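Local coordinates for peptide amidase (Stenotrophomonas maltophilia, PDB 1M22), which probably hydrolyses amide bonds, as a member of the amidase signature family, at residues 91-103 against 123-135. Residues are numbered along the deposited sequence; the frame is centred on the assembly and turned at random.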
ATOM      1  N   ALA A  91       8.273   5.764 -13.007  1.00  8.20           N
ATOM      2  CA  ALA A  91       7.323   5.637 -14.107  1.00  9.64           C
ATOM      3  C   ALA A  91       7.453   6.799 -15.084  1.00  9.76           C
ATOM      4  O   ALA A  91       7.057   7.923 -14.783  1.00 11.00           O
ATOM      5  CB  ALA A  91       5.893   5.567 -13.569  1.00 10.76           C
ATOM      6  N   ALA A  92       8.016   6.524 -16.254  1.00 11.40           N
ATOM      7  CA  ALA A  92       8.172   7.554 -17.272  1.00 11.49           C
ATOM      8  C   ALA A  92       6.787   7.905 -17.810  1.00 12.58           C
ATOM      9  O   ALA A  92       5.884   7.069 -17.807  1.00 12.84           O
ATOM     10  CB  ALA A  92       9.062   7.041 -18.396  1.00 13.18           C
ATOM     11  N   PRO A  93       6.601   9.144 -18.293  1.00 12.43           N
ATOM     12  CA  PRO A  93       7.577  10.236 -18.377  1.00 12.87           C
ATOM     13  C   PRO A  93       7.490  11.202 -17.197  1.00 13.09           C
ATOM     14  O   PRO A  93       7.996  12.323 -17.260  1.00 15.68           O
ATOM     15  CB  PRO A  93       7.194  10.910 -19.682  1.00 13.92           C
ATOM     16  CG  PRO A  93       5.699  10.879 -19.596  1.00 14.53           C
ATOM     17  CD  PRO A  93       5.395   9.474 -19.076  1.00 13.58           C
ATOM     18  N   MET A  94       6.841  10.767 -16.125  1.00 12.83           N
ATOM     19  CA  MET A  94       6.678  11.598 -14.940  1.00 13.65           C
ATOM     20  C   MET A  94       7.920  11.560 -14.064  1.00 12.44           C
ATOM     21  O   MET A  94       8.807  10.729 -14.251  1.00 11.86           O
ATOM     22  CB  MET A  94       5.484  11.103 -14.127  1.00 15.55           C
ATOM     23  CG  MET A  94       4.190  11.041 -14.913  1.00 18.02           C
ATOM     24  SD  MET A  94       3.063   9.792 -14.273  1.00 21.36           S
ATOM     25  CE  MET A  94       3.601   8.364 -15.216  1.00 19.30           C
ATOM     26  N   ALA A  95       7.985  12.475 -13.110  1.00 12.24           N
ATOM     27  CA  ALA A  95       9.107  12.493 -12.192  1.00 11.46           C
ATOM     28  C   ALA A  95       8.779  11.486 -11.099  1.00 11.73           C
ATOM     29  O   ALA A  95       7.631  11.064 -10.958  1.00 12.44           O
ATOM     30  CB  ALA A  95       9.276  13.882 -11.587  1.00 12.62           C
ATOM     31  N   THR A  96       9.799  11.077 -10.356  1.00  9.90           N
ATOM     32  CA  THR A  96       9.625  10.168  -9.229  1.00 10.12           C
ATOM     33  C   THR A  96      10.385  10.912  -8.140  1.00 10.55           C
ATOM     34  O   THR A  96      11.607  10.834  -8.052  1.00 12.11           O
ATOM     35  CB  THR A  96      10.245   8.785  -9.501  1.00  9.62           C
ATOM     36  OG1 THR A  96       9.550   8.163 -10.591  1.00 12.39           O
ATOM     37  CG2 THR A  96      10.117   7.896  -8.271  1.00 12.26           C
ATOM     38  N   SER A  97       9.641  11.641  -7.317  1.00  9.60           N
ATOM     39  CA  SER A  97      10.240  12.491  -6.295  1.00  9.99           C
ATOM     40  C   SER A  97      10.211  12.056  -4.844  1.00  8.69           C
ATOM     41  O   SER A  97      10.902  12.658  -4.017  1.00  9.36           O
ATOM     42  CB  SER A  97       9.589  13.872  -6.360  1.00 10.36           C
ATOM     43  OG  SER A  97       8.247  13.820  -5.889  1.00 11.10           O
ATOM     44  N   ALA A  98       9.420  11.037  -4.522  1.00  8.26           N
ATOM     45  CA  ALA A  98       9.267  10.601  -3.139  1.00  8.56           C
ATOM     46  C   ALA A  98       8.697  11.789  -2.353  1.00  7.55           C
ATOM     47  O   ALA A  98       8.782  11.832  -1.127  1.00  8.14           O
ATOM     48  CB  ALA A  98      10.610  10.173  -2.549  1.00 10.74           C
ATOM     49  N   GLY A  99       8.120  12.751  -3.075  1.00  8.24           N
ATOM     50  CA  GLY A  99       7.542  13.932  -2.452  1.00  8.29           C
ATOM     51  C   GLY A  99       8.522  15.065  -2.178  1.00  9.17           C
ATOM     52  O   GLY A  99       8.122  16.145  -1.732  1.00  9.15           O
ATOM     53  N   SER A 100       9.801  14.831  -2.457  1.00  8.27           N
ATOM     54  CA  SER A 100      10.846  15.824  -2.211  1.00  9.57           C
ATOM     55  C   SER A 100      11.106  16.787  -3.364  1.00 10.86           C
ATOM     56  O   SER A 100      11.021  16.420  -4.533  1.00 11.68           O
ATOM     57  CB  SER A 100      12.150  15.107  -1.854  1.00 10.45           C
ATOM     58  OG  SER A 100      13.226  16.023  -1.727  1.00 11.31           O
ATOM     59  N   LEU A 101      11.435  18.029  -3.022  1.00 10.06           N
ATOM     60  CA  LEU A 101      11.739  19.027  -4.037  1.00 11.96           C
ATOM     61  C   LEU A 101      13.083  18.712  -4.699  1.00 13.51           C
ATOM     62  O   LEU A 101      13.368  19.181  -5.799  1.00 16.87           O
ATOM     63  CB  LEU A 101      11.777  20.424  -3.412  1.00 12.64           C
ATOM     64  CG  LEU A 101      10.424  20.968  -2.948  1.00 13.98           C
ATOM     65  CD1 LEU A 101      10.620  22.296  -2.234  1.00 15.10           C
ATOM     66  CD2 LEU A 101       9.503  21.138  -4.147  1.00 14.31           C
ATOM     67  N   ALA A 102      13.899  17.904  -4.028  1.00 12.27           N
ATOM     68  CA  ALA A 102      15.210  17.536  -4.555  1.00 14.17           C
ATOM     69  C   ALA A 102      15.129  16.699  -5.833  1.00 14.69           C
ATOM     70  O   ALA A 102      16.051  16.715  -6.651  1.00 17.98           O
ATOM     71  CB  ALA A 102      16.001  16.782  -3.491  1.00 15.49           C
ATOM     72  N   LEU A 103      14.027  15.975  -6.012  1.00 14.13           N
ATOM     73  CA  LEU A 103      13.863  15.129  -7.192  1.00 13.87           C
ATOM     74  C   LEU A 103      12.709  15.549  -8.103  1.00 15.24           C
ATOM     75  O   LEU A 103      12.195  14.736  -8.874  1.00 14.78           O
ATOM     76  CB  LEU A 103      13.659  13.673  -6.763  1.00 13.92           C
ATOM     77  CG  LEU A 103      14.771  13.022  -5.939  1.00 13.32           C
ATOM     78  CD1 LEU A 103      14.336  11.627  -5.529  1.00 13.19           C
ATOM     79  CD2 LEU A 103      16.057  12.969  -6.746  1.00 13.90           C
ATOM     80  N   VAL A 123      -3.541   1.695 -17.829  1.00  7.24           N
ATOM     81  CA  VAL A 123      -3.264   3.075 -18.201  1.00  7.70           C
ATOM     82  C   VAL A 123      -2.798   3.808 -16.945  1.00  7.45           C
ATOM     83  O   VAL A 123      -3.491   3.801 -15.929  1.00  8.34           O
ATOM     84  CB  VAL A 123      -4.538   3.763 -18.739  1.00  7.99           C
ATOM     85  CG1 VAL A 123      -4.293   5.257 -18.935  1.00 10.63           C
ATOM     86  CG2 VAL A 123      -4.960   3.114 -20.050  1.00  9.97           C
ATOM     87  N   VAL A 124      -1.625   4.426 -17.003  1.00  7.92           N
ATOM     88  CA  VAL A 124      -1.119   5.158 -15.849  1.00  8.78           C
ATOM     89  C   VAL A 124      -1.663   6.584 -15.870  1.00  9.21           C
ATOM     90  O   VAL A 124      -1.330   7.368 -16.753  1.00  9.33           O
ATOM     91  CB  VAL A 124       0.425   5.195 -15.844  1.00  9.48           C
ATOM     92  CG1 VAL A 124       0.930   5.979 -14.638  1.00  9.82           C
ATOM     93  CG2 VAL A 124       0.973   3.775 -15.818  1.00 11.24           C
ATOM     94  N   LEU A 125      -2.519   6.910 -14.907  1.00  8.25           N
ATOM     95  CA  LEU A 125      -3.105   8.245 -14.822  1.00  8.63           C
ATOM     96  C   LEU A 125      -2.126   9.264 -14.256  1.00  9.07           C
ATOM     97  O   LEU A 125      -2.165  10.441 -14.619  1.00  9.03           O
ATOM     98  CB  LEU A 125      -4.348   8.236 -13.931  1.00 10.69           C
ATOM     99  CG  LEU A 125      -5.641   7.598 -14.434  1.00 11.11           C
ATOM    100  CD1 LEU A 125      -6.647   7.554 -13.293  1.00 14.09           C
ATOM    101  CD2 LEU A 125      -6.198   8.393 -15.607  1.00 13.90           C
ATOM    102  N   GLY A 126      -1.258   8.809 -13.359  1.00  7.31           N
ATOM    103  CA  GLY A 126      -0.299   9.700 -12.741  1.00  8.20           C
ATOM    104  C   GLY A 126       0.282   9.114 -11.471  1.00  7.85           C
ATOM    105  O   GLY A 126       0.178   7.908 -11.232  1.00  7.59           O
ATOM    106  N   LYS A 127       0.878   9.979 -10.655  1.00  7.20           N
ATOM    107  CA  LYS A 127       1.516   9.584  -9.404  1.00  6.89           C
ATOM    108  C   LYS A 127       0.782  10.172  -8.206  1.00  7.19           C
ATOM    109  O   LYS A 127       0.227  11.269  -8.286  1.00  8.16           O
ATOM    110  CB  LYS A 127       2.970  10.072  -9.384  1.00  8.30           C
ATOM    111  CG  LYS A 127       3.759   9.788 -10.659  1.00  9.87           C
ATOM    112  CD  LYS A 127       3.911   8.297 -10.930  1.00 12.57           C
ATOM    113  CE  LYS A 127       4.809   7.623  -9.903  1.00 14.81           C
ATOM    114  NZ  LYS A 127       6.211   8.139  -9.937  1.00 12.75           N
ATOM    115  N   THR A 128       0.785   9.448  -7.090  1.00  5.76           N
ATOM    116  CA  THR A 128       0.116   9.916  -5.885  1.00  5.88           C
ATOM    117  C   THR A 128       1.072  10.405  -4.806  1.00  6.68           C
ATOM    118  O   THR A 128       2.205   9.927  -4.678  1.00  6.81           O
ATOM    119  CB  THR A 128      -0.784   8.823  -5.282  1.00  5.10           C
ATOM    120  OG1 THR A 128      -0.037   7.607  -5.148  1.00  7.72           O
ATOM    121  CG2 THR A 128      -1.999   8.593  -6.168  1.00  7.96           C
ATOM    122  N   ASN A 129       0.598  11.370  -4.031  1.00  6.29           N
ATOM    123  CA  ASN A 129       1.385  11.944  -2.957  1.00  6.62           C
ATOM    124  C   ASN A 129       1.626  10.918  -1.859  1.00  6.47           C
ATOM    125  O   ASN A 129       0.887   9.939  -1.719  1.00  6.73           O
ATOM    126  CB  ASN A 129       0.670  13.180  -2.394  1.00  6.68           C
ATOM    127  CG  ASN A 129       1.557  14.009  -1.489  1.00  6.54           C
ATOM    128  OD1 ASN A 129       2.753  14.149  -1.735  1.00  7.29           O
ATOM    129  ND2 ASN A 129       0.965  14.588  -0.450  1.00  8.92           N
ATOM    130  N   LEU A 130       2.670  11.154  -1.077  1.00  6.77           N
ATOM    131  CA  LEU A 130       3.045  10.265   0.009  1.00  6.65           C
ATOM    132  C   LEU A 130       3.762  11.076   1.073  1.00  6.49           C
ATOM    133  O   LEU A 130       4.230  12.187   0.806  1.00  7.79           O
ATOM    134  CB  LEU A 130       4.015   9.189  -0.500  1.00  6.33           C
ATOM    135  CG  LEU A 130       5.379   9.700  -0.997  1.00  7.20           C
ATOM    136  CD1 LEU A 130       6.390   8.565  -1.000  1.00  8.41           C
ATOM    137  CD2 LEU A 130       5.243  10.306  -2.391  1.00 10.16           C
ATOM    138  N   SER A 131       3.836  10.532   2.281  1.00  6.49           N
ATOM    139  CA  SER A 131       4.595  11.191   3.337  1.00  5.47           C
ATOM    140  C   SER A 131       5.993  11.252   2.718  1.00  5.77           C
ATOM    141  O   SER A 131       6.479  10.248   2.193  1.00  6.79           O
ATOM    142  CB  SER A 131       4.613  10.323   4.592  1.00  6.01           C
ATOM    143  OG  SER A 131       3.290  10.067   5.032  1.00  7.04           O
ATOM    144  N   GLU A 132       6.642  12.415   2.766  1.00  6.61           N
ATOM    145  CA  GLU A 132       7.954  12.556   2.141  1.00  7.17           C
ATOM    146  C   GLU A 132       8.933  11.446   2.511  1.00  5.99           C
ATOM    147  O   GLU A 132       9.073  11.088   3.681  1.00  7.00           O
ATOM    148  CB  GLU A 132       8.571  13.917   2.470  1.00  8.04           C
ATOM    149  CG  GLU A 132       9.429  14.455   1.339  1.00  7.93           C
ATOM    150  CD  GLU A 132      10.133  15.744   1.699  1.00  9.22           C
ATOM    151  OE1 GLU A 132      11.157  15.680   2.407  1.00  9.13           O
ATOM    152  OE2 GLU A 132       9.656  16.819   1.274  1.00 10.01           O
ATOM    153  N   TRP A 133       9.611  10.913   1.495  1.00  6.85           N
ATOM    154  CA  TRP A 133      10.577   9.827   1.667  1.00  7.11           C
ATOM    155  C   TRP A 133       9.946   8.624   2.363  1.00  6.74           C
ATOM    156  O   TRP A 133      10.598   7.908   3.125  1.00  7.26           O
ATOM    157  CB  TRP A 133      11.816  10.319   2.433  1.00  8.59           C
ATOM    158  CG  TRP A 133      12.580  11.358   1.665  1.00  7.27           C
ATOM    159  CD1 TRP A 133      12.625  12.699   1.918  1.00  8.60           C
ATOM    160  CD2 TRP A 133      13.309  11.155   0.445  1.00  7.76           C
ATOM    161  NE1 TRP A 133      13.329  13.345   0.928  1.00  8.62           N
ATOM    162  CE2 TRP A 133      13.759  12.422   0.012  1.00  8.33           C
ATOM    163  CE3 TRP A 133      13.620  10.025  -0.325  1.00  9.05           C
ATOM    164  CZ2 TRP A 133      14.505  12.592  -1.163  1.00  9.03           C
ATOM    165  CZ3 TRP A 133      14.363  10.195  -1.493  1.00  9.81           C
ATOM    166  CH2 TRP A 133      14.796  11.470  -1.899  1.00  8.06           C
ATOM    167  N   ALA A 134       8.663   8.409   2.073  1.00  6.28           N
ATOM    168  CA  ALA A 134       7.890   7.306   2.638  1.00  6.91           C
ATOM    169  C   ALA A 134       7.934   7.311   4.160  1.00  6.22           C
ATOM    170  O   ALA A 134       7.962   6.265   4.811  1.00  7.62           O
ATOM    171  CB  ALA A 134       8.394   5.972   2.088  1.00  7.87           C
ATOM    172  N   ASN A 135       7.924   8.518   4.714  1.00  7.54           N
ATOM    173  CA  ASN A 135       7.959   8.758   6.151  1.00  8.16           C
ATOM    174  C   ASN A 135       9.232   8.307   6.859  1.00  7.57           C
ATOM    175  O   ASN A 135       9.200   7.960   8.039  1.00 11.57           O
ATOM    176  CB  ASN A 135       6.730   8.146   6.839  1.00  9.15           C
ATOM    177  CG  ASN A 135       6.500   8.725   8.223  1.00 12.16           C
ATOM    178  OD1 ASN A 135       6.749   9.908   8.455  1.00 16.96           O
ATOM    179  ND2 ASN A 135       6.019   7.901   9.146  1.00 12.34           N
TER
HETATM  180  O   HOH W   1       6.685   8.973 -12.322  1.00 23.51           O
HETATM  181  O   HOH W   2      13.503  16.212   0.992  1.00 11.44           O
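Beside the amidase active site, the type I' turn S97-S100 meets the segment that follows strand 123-128, and W133 covers A98. The A98 methyl sits over one face of the indole, 4.1 Å from CB to the centroid of W133's six-membered ring, a CH-pi contact. The backbones join as well: W133 N gives a nearly straight bond to A98 O (2.9 Å, 168°), in the carbonyl plane, and E132 CA adds a CA-H...O contact to that oxygen. L103 CD1 touches W133 CH2 at 3.7 Å. S100 CB lies obliquely against the indole, 3.5 Å from W133 NE1, and a chi1 of 175° swings OG away from the S100 nitrogen to where it gives a hydrogen bond to water 2. E132 OE1 and W133 NE1 share this water, which lies in the ring plane; OE1 also forms a salt bridge with R137. L130, whose side chain also reaches catalytic K86, packs CD2 on A98 C at 3.8 Å. At the strand end, K127 curls through three bent torsions past M94 SD, 3.7 Å from K127 CG. Its NZ hydrogen-bonds to water 1 (2.6 Å) and I89 O, weakly to A95 O, and forms a salt bridge with D87. This buried ammonium is thus likely to stay charged, tying the loop to the strand.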